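Local coordinates for protein CBIX (Paracoccus pantotrophus, PDB 4CCS) that probably catalyses the last step of siroheme biosynthesis in denitrifying bacteria, inserting ferrous iron into sirohydrochlorin as a member of the CbiX chelatase family, at residues 90-93 with 97-100; 100-105 with 176-181; 141-146 with 151-156. All blocks are in the same frame, centred on the assembly; numbering follows the deposited sequence.

Interaction 1 of 3, residues 90-93 with 97-100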
# COMPACT_ATOMS: atom_id res chain seq x y z
N PRO A 90 10.94 -5.76 4.84
CA PRO A 90 9.53 -6.19 4.78
C PRO A 90 8.73 -5.14 3.99
O PRO A 90 9.01 -3.94 4.09
CB PRO A 90 9.11 -6.21 6.25
CG PRO A 90 10.35 -6.60 6.97
CD PRO A 90 11.48 -5.95 6.22
N PRO A 91 7.78 -5.59 3.16
CA PRO A 91 7.02 -4.67 2.32
C PRO A 91 6.04 -3.76 3.08
O PRO A 91 5.66 -4.06 4.21
CB PRO A 91 6.29 -5.60 1.35
CG PRO A 91 6.08 -6.84 2.14
CD PRO A 91 7.35 -6.99 2.94
N PHE A 92 5.60 -2.67 2.41
CA PHE A 92 4.61 -1.70 2.88
C PHE A 92 3.39 -2.40 3.53
O PHE A 92 2.95 -1.98 4.60
CB PHE A 92 4.14 -0.81 1.69
CG PHE A 92 3.02 0.17 2.00
CD1 PHE A 92 3.30 1.43 2.49
CD2 PHE A 92 1.69 -0.19 1.81
CE1 PHE A 92 2.26 2.34 2.78
CE2 PHE A 92 0.66 0.70 2.13
CZ PHE A 92 0.95 1.96 2.61
N GLY A 93 2.86 -3.45 2.87
CA GLY A 93 1.67 -4.16 3.37
C GLY A 93 1.87 -4.83 4.74
O GLY A 93 0.91 -4.95 5.50
N GLY A 97 3.27 -0.35 11.34
CA GLY A 97 2.44 0.84 11.53
C GLY A 97 1.20 0.92 10.64
O GLY A 97 0.40 1.84 10.83
N LEU A 98 1.03 -0.00 9.68
CA LEU A 98 -0.10 0.08 8.75
C LEU A 98 -1.50 -0.07 9.42
O LEU A 98 -2.36 0.75 9.12
CB LEU A 98 0.05 -0.87 7.54
CG LEU A 98 -0.99 -0.71 6.38
CD1 LEU A 98 -1.04 0.72 5.86
CD2 LEU A 98 -0.69 -1.68 5.24
N PRO A 99 -1.72 -1.04 10.37
CA PRO A 99 -3.06 -1.13 10.98
C PRO A 99 -3.47 0.13 11.76
O PRO A 99 -4.62 0.54 11.65
CB PRO A 99 -2.98 -2.38 11.87
CG PRO A 99 -1.94 -3.22 11.22
CD PRO A 99 -0.92 -2.24 10.72
N ALA A 100 -2.52 0.75 12.48
CA ALA A 100 -2.81 1.99 13.24
C ALA A 100 -3.11 3.14 12.26
O ALA A 100 -4.03 3.92 12.49
CB ALA A 100 -1.65 2.35 14.14
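Leu98 meets Phe92 and Gly93 through its two methyl branches. CD1 approaches the Phe92 ring obliquely, 4.0 Å from CZ, with CE2 only slightly farther. CD2 turns to the backbone, standing 3.6 Å from Gly93 O and 3.7 Å from Phe92 O, and it also lies near Phe92 CE2. The two side chains cross at about a right angle. Their torsions explain the meeting: with CG trans to N in Phe92 (chi1 175°), the ring swings beside its own carbonyl and extends toward Leu98, while the second torsion of Leu98 (chi2 55°) turns CD1 to the ring and CD2 to the carbonyl oxygens. The nearest CA pair, Gly93 and Leu98, is 7.1 Å apart, and 128 Å² is buried in all. The contact spans the passage from one parallel alpha/beta sheet to the other: residues 90-93 follow strand 87-88 of the first sheet, and Leu98 lies in the first turn of helix 98-113, which packs on the second. Phe92 and Gly93 remain tied to the first half by backbone bonds to Pro61 and Phe63, whereas the ring also packs on Val215 and Met218 of helix 215-226.

Interaction 2 of 3, residues 100-105 with 176-181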
# COMPACT_ATOMS: atom_id res chain seq x y z
N ALA A 100 -2.52 0.75 12.48
CA ALA A 100 -2.81 1.99 13.24
C ALA A 100 -3.11 3.14 12.26
O ALA A 100 -4.03 3.92 12.49
CB ALA A 100 -1.65 2.35 14.14
N LEU A 101 -2.37 3.19 11.14
CA LEU A 101 -2.61 4.23 10.11
C LEU A 101 -4.03 4.13 9.53
O LEU A 101 -4.73 5.16 9.41
CB LEU A 101 -1.53 4.17 9.01
CG LEU A 101 -1.75 5.10 7.79
CD1 LEU A 101 -1.84 6.56 8.23
CD2 LEU A 101 -0.65 4.93 6.81
N CYS A 102 -4.48 2.90 9.19
CA CYS A 102 -5.83 2.63 8.66
C CYS A 102 -6.87 3.07 9.66
O CYS A 102 -7.86 3.70 9.29
CB CYS A 102 -6.00 1.16 8.29
SG CYS A 102 -4.95 0.62 6.91
N LEU A 103 -6.65 2.75 10.95
CA LEU A 103 -7.58 3.14 12.01
C LEU A 103 -7.69 4.66 12.17
O LEU A 103 -8.80 5.18 12.24
CB LEU A 103 -7.25 2.44 13.36
CG LEU A 103 -8.23 2.69 14.52
CD1 LEU A 103 -9.64 2.20 14.19
CD2 LEU A 103 -7.73 2.02 15.81
N ALA A 104 -6.55 5.37 12.17
CA ALA A 104 -6.55 6.83 12.30
C ALA A 104 -7.27 7.50 11.11
O ALA A 104 -8.05 8.42 11.30
CB ALA A 104 -5.13 7.34 12.40
N LEU A 105 -7.03 7.00 9.87
CA LEU A 105 -7.69 7.57 8.69
C LEU A 105 -9.20 7.38 8.74
O LEU A 105 -9.95 8.32 8.47
CB LEU A 105 -7.13 6.95 7.40
CG LEU A 105 -5.71 7.35 7.00
CD1 LEU A 105 -5.18 6.40 5.96
CD2 LEU A 105 -5.67 8.81 6.47
N ILE A 176 -17.74 3.42 5.24
CA ILE A 176 -16.49 4.01 4.77
C ILE A 176 -15.69 2.92 4.08
O ILE A 176 -15.46 1.86 4.66
CB ILE A 176 -15.65 4.65 5.93
CG1 ILE A 176 -16.36 5.84 6.60
CG2 ILE A 176 -14.25 5.06 5.45
CD1 ILE A 176 -15.83 6.21 7.98
N CYS A 177 -15.24 3.22 2.86
CA CYS A 177 -14.35 2.35 2.10
C CYS A 177 -12.93 2.94 2.07
O CYS A 177 -12.72 4.07 1.61
CB CYS A 177 -14.88 2.10 0.69
SG CYS A 177 -13.78 1.09 -0.33
N LEU A 178 -11.96 2.17 2.56
CA LEU A 178 -10.54 2.53 2.53
C LEU A 178 -9.83 1.66 1.48
O LEU A 178 -9.78 0.43 1.64
CB LEU A 178 -9.90 2.33 3.92
CG LEU A 178 -8.38 2.59 3.99
CD1 LEU A 178 -8.03 4.06 3.60
CD2 LEU A 178 -7.86 2.25 5.37
N PRO A 179 -9.25 2.27 0.41
CA PRO A 179 -8.51 1.50 -0.60
C PRO A 179 -7.13 1.16 -0.05
O PRO A 179 -6.32 2.05 0.24
CB PRO A 179 -8.42 2.45 -1.80
CG PRO A 179 -9.53 3.43 -1.60
CD PRO A 179 -9.57 3.62 -0.10
N LEU A 180 -6.87 -0.14 0.10
CA LEU A 180 -5.61 -0.61 0.63
C LEU A 180 -4.62 -0.79 -0.52
O LEU A 180 -4.36 -1.90 -0.96
CB LEU A 180 -5.85 -1.89 1.46
CG LEU A 180 -4.75 -2.30 2.42
CD1 LEU A 180 -4.76 -1.41 3.66
CD2 LEU A 180 -4.91 -3.77 2.81
N PHE A 181 -4.11 0.36 -1.03
CA PHE A 181 -3.16 0.45 -2.14
C PHE A 181 -1.96 1.31 -1.71
O PHE A 181 -2.14 2.37 -1.10
CB PHE A 181 -3.83 1.06 -3.39
CG PHE A 181 -4.85 0.16 -4.06
CD1 PHE A 181 -6.14 0.04 -3.56
CD2 PHE A 181 -4.49 -0.60 -5.17
CE1 PHE A 181 -7.07 -0.83 -4.16
CE2 PHE A 181 -5.43 -1.44 -5.79
CZ PHE A 181 -6.71 -1.55 -5.28
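Cys102 of helix 98-113 and Leu178 of strand 175-179 form the dense part of this contact. Leu178 CD2 lies 3.6 Å from Cys102 CB and 3.7 Å from Cys102 SG, so a single methyl rests alongside the CB-SG bond. The thiol sulfur also reaches Leu180 CD1, at 3.8 Å. It can touch both leucines because SG is trans to its own carbonyl carbon (chi1 -66°) and extends over the strand. Ile142 and Leu146 of helix 134-146 also pack on Cys102, leaving it buried among apolar groups.

The strand belongs to the second parallel sheet of this alpha/beta fold, where it runs between 121-126 and 204-205, and helix 98-113 packs on one face of that sheet. Leu180 is the centre of an inverse gamma turn, marked by a weak bond from Phe181 N to Pro179 O of 3.1 Å. From this turn the Leu180 side chain reaches the helix through CD1, with further packing on Val124 of strand 121-126 and Ala139 of helix 134-146.

One helical turn beyond Cys102 the fit is looser. Leu105 CD1 and Leu178 CD1 are 4.4 Å apart, and Leu105 is partly exposed, whereas Leu178 is buried and has Ile106 as a further neighbour. On the helix side turned from the strand, Leu103 points away and touches a bound D-malate.

Interaction 3 of 3, residues 141-146 with 151-156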
# COMPACT_ATOMS: atom_id res chain seq x y z
N ARG A 141 -6.61 -9.41 7.81
CA ARG A 141 -5.98 -9.08 9.10
C ARG A 141 -6.25 -7.60 9.42
O ARG A 141 -6.54 -7.26 10.58
CB ARG A 141 -4.46 -9.32 9.06
CG ARG A 141 -4.07 -10.75 9.37
CD ARG A 141 -2.58 -10.89 9.68
NE ARG A 141 -1.70 -10.58 8.54
CZ ARG A 141 -1.40 -11.43 7.56
NH1 ARG A 141 -1.93 -12.65 7.54
NH2 ARG A 141 -0.58 -11.06 6.59
N ILE A 142 -6.15 -6.71 8.39
CA ILE A 142 -6.45 -5.28 8.56
C ILE A 142 -7.93 -5.10 9.00
O ILE A 142 -8.19 -4.48 10.03
CB ILE A 142 -6.09 -4.41 7.30
CG1 ILE A 142 -4.56 -4.42 6.96
CG2 ILE A 142 -6.64 -2.97 7.43
CD1 ILE A 142 -3.60 -3.75 7.97
N ALA A 143 -8.88 -5.66 8.22
CA ALA A 143 -10.31 -5.55 8.54
C ALA A 143 -10.62 -6.08 9.96
O ALA A 143 -11.32 -5.42 10.71
CB ALA A 143 -11.15 -6.29 7.51
N ALA A 144 -10.06 -7.26 10.32
CA ALA A 144 -10.28 -7.85 11.65
C ALA A 144 -9.71 -6.97 12.78
O ALA A 144 -10.26 -6.98 13.88
CB ALA A 144 -9.69 -9.26 11.72
N GLY A 145 -8.67 -6.17 12.50
CA GLY A 145 -8.08 -5.25 13.49
C GLY A 145 -8.91 -3.98 13.64
O GLY A 145 -8.87 -3.35 14.69
N LEU A 146 -9.64 -3.58 12.57
CA LEU A 146 -10.48 -2.38 12.59
C LEU A 146 -11.87 -2.67 13.19
O LEU A 146 -12.46 -1.81 13.84
CB LEU A 146 -10.66 -1.84 11.15
CG LEU A 146 -9.42 -1.33 10.41
CD1 LEU A 146 -9.70 -1.21 8.92
CD2 LEU A 146 -8.96 -0.00 10.94
N ALA A 151 -18.90 -0.83 13.54
CA ALA A 151 -20.09 -1.70 13.50
C ALA A 151 -19.71 -3.09 12.98
O ALA A 151 -20.14 -4.10 13.53
CB ALA A 151 -21.18 -1.08 12.64
N ALA A 152 -18.84 -3.12 11.94
CA ALA A 152 -18.32 -4.33 11.30
C ALA A 152 -17.25 -3.92 10.28
O ALA A 152 -17.19 -2.76 9.89
CB ALA A 152 -19.45 -5.08 10.59
N ALA A 153 -16.42 -4.88 9.84
CA ALA A 153 -15.41 -4.61 8.81
C ALA A 153 -15.24 -5.82 7.93
O ALA A 153 -15.07 -6.93 8.42
CB ALA A 153 -14.08 -4.20 9.43
N THR A 154 -15.34 -5.62 6.61
CA THR A 154 -15.18 -6.69 5.63
C THR A 154 -14.24 -6.22 4.53
O THR A 154 -13.87 -5.04 4.50
CB THR A 154 -16.53 -7.13 5.06
OG1 THR A 154 -17.13 -6.00 4.43
CG2 THR A 154 -17.46 -7.78 6.10
N CYS A 155 -13.85 -7.15 3.65
CA CYS A 155 -12.96 -6.90 2.53
C CYS A 155 -13.68 -7.13 1.22
O CYS A 155 -14.61 -7.93 1.15
CB CYS A 155 -11.73 -7.81 2.61
SG CYS A 155 -10.68 -7.53 4.05
N GLY A 156 -13.16 -6.49 0.16
CA GLY A 156 -13.60 -6.65 -1.21
C GLY A 156 -12.33 -6.59 -2.04
O GLY A 156 -11.47 -5.76 -1.78
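Ala143 CB sits almost squarely over a face of the Ala153-Thr154 peptide, with Ala153 C and Ala153 O both 4.1 Å from it. In return Ala153 CB comes to 3.3 Å from Ala143 O, tilted about 40° out of the plane of that carbonyl. The two methyl carbons, Ala143 CB and Ala153 CB, are 4.1 Å apart.

Farther along the strand, Cys155 SG touches Ala143 CB at 3.7 Å. Its sulfur is trans to the carbonyl carbon (chi1 -64°), which sets it on the helix side, where Ala139 and Arg140 continue the contact. Ala143 thus spans the two residues, Ala153 and Cys155, on the same side of the strand. Thr154, between them, turns its side chain away and hydrogen-bonds through OG1 to Arg121.

Helix 134-146 and strand 152-157 are the second and third elements of a beta-alpha-beta crossover that starts at strand 121-126. The axes of the two short segments approach to 7.1 Å and run nearly antiparallel, at 169°, as expected where a helix returns the chain to begin a parallel neighbour. Ala143 and Ala153 bring their CA atoms to 5.2 Å.

Methyl, thiol and peptide surfaces make up the contact, without a polar pair to direct it. The chemistry implies that close fit and small side chains, rather than directional bonds, probably allow the helix to lie so near this outermost strand.

Overall arrangement
From the N terminus, interaction 1 comes first and closes a three-residue loop as the chain leaves the first sheet and enters helix 98-113. That same helix supplies the opening side of interaction 2, which shares Ala100 with interaction 1 but is not closed until strand 175-179, seventy residues later. Interaction 3 lies nested within this long loop, itself closing the four-residue turn between helix 134-146 and strand 152-157. Interactions 2 and 3 reach the same sheet and meet where Leu103 CA and Leu146 CD2 are 3.6 Å apart. Interaction 1 touches interaction 3 through Pro99 and Ile142, so helix 98-113 joins the linker to the second half.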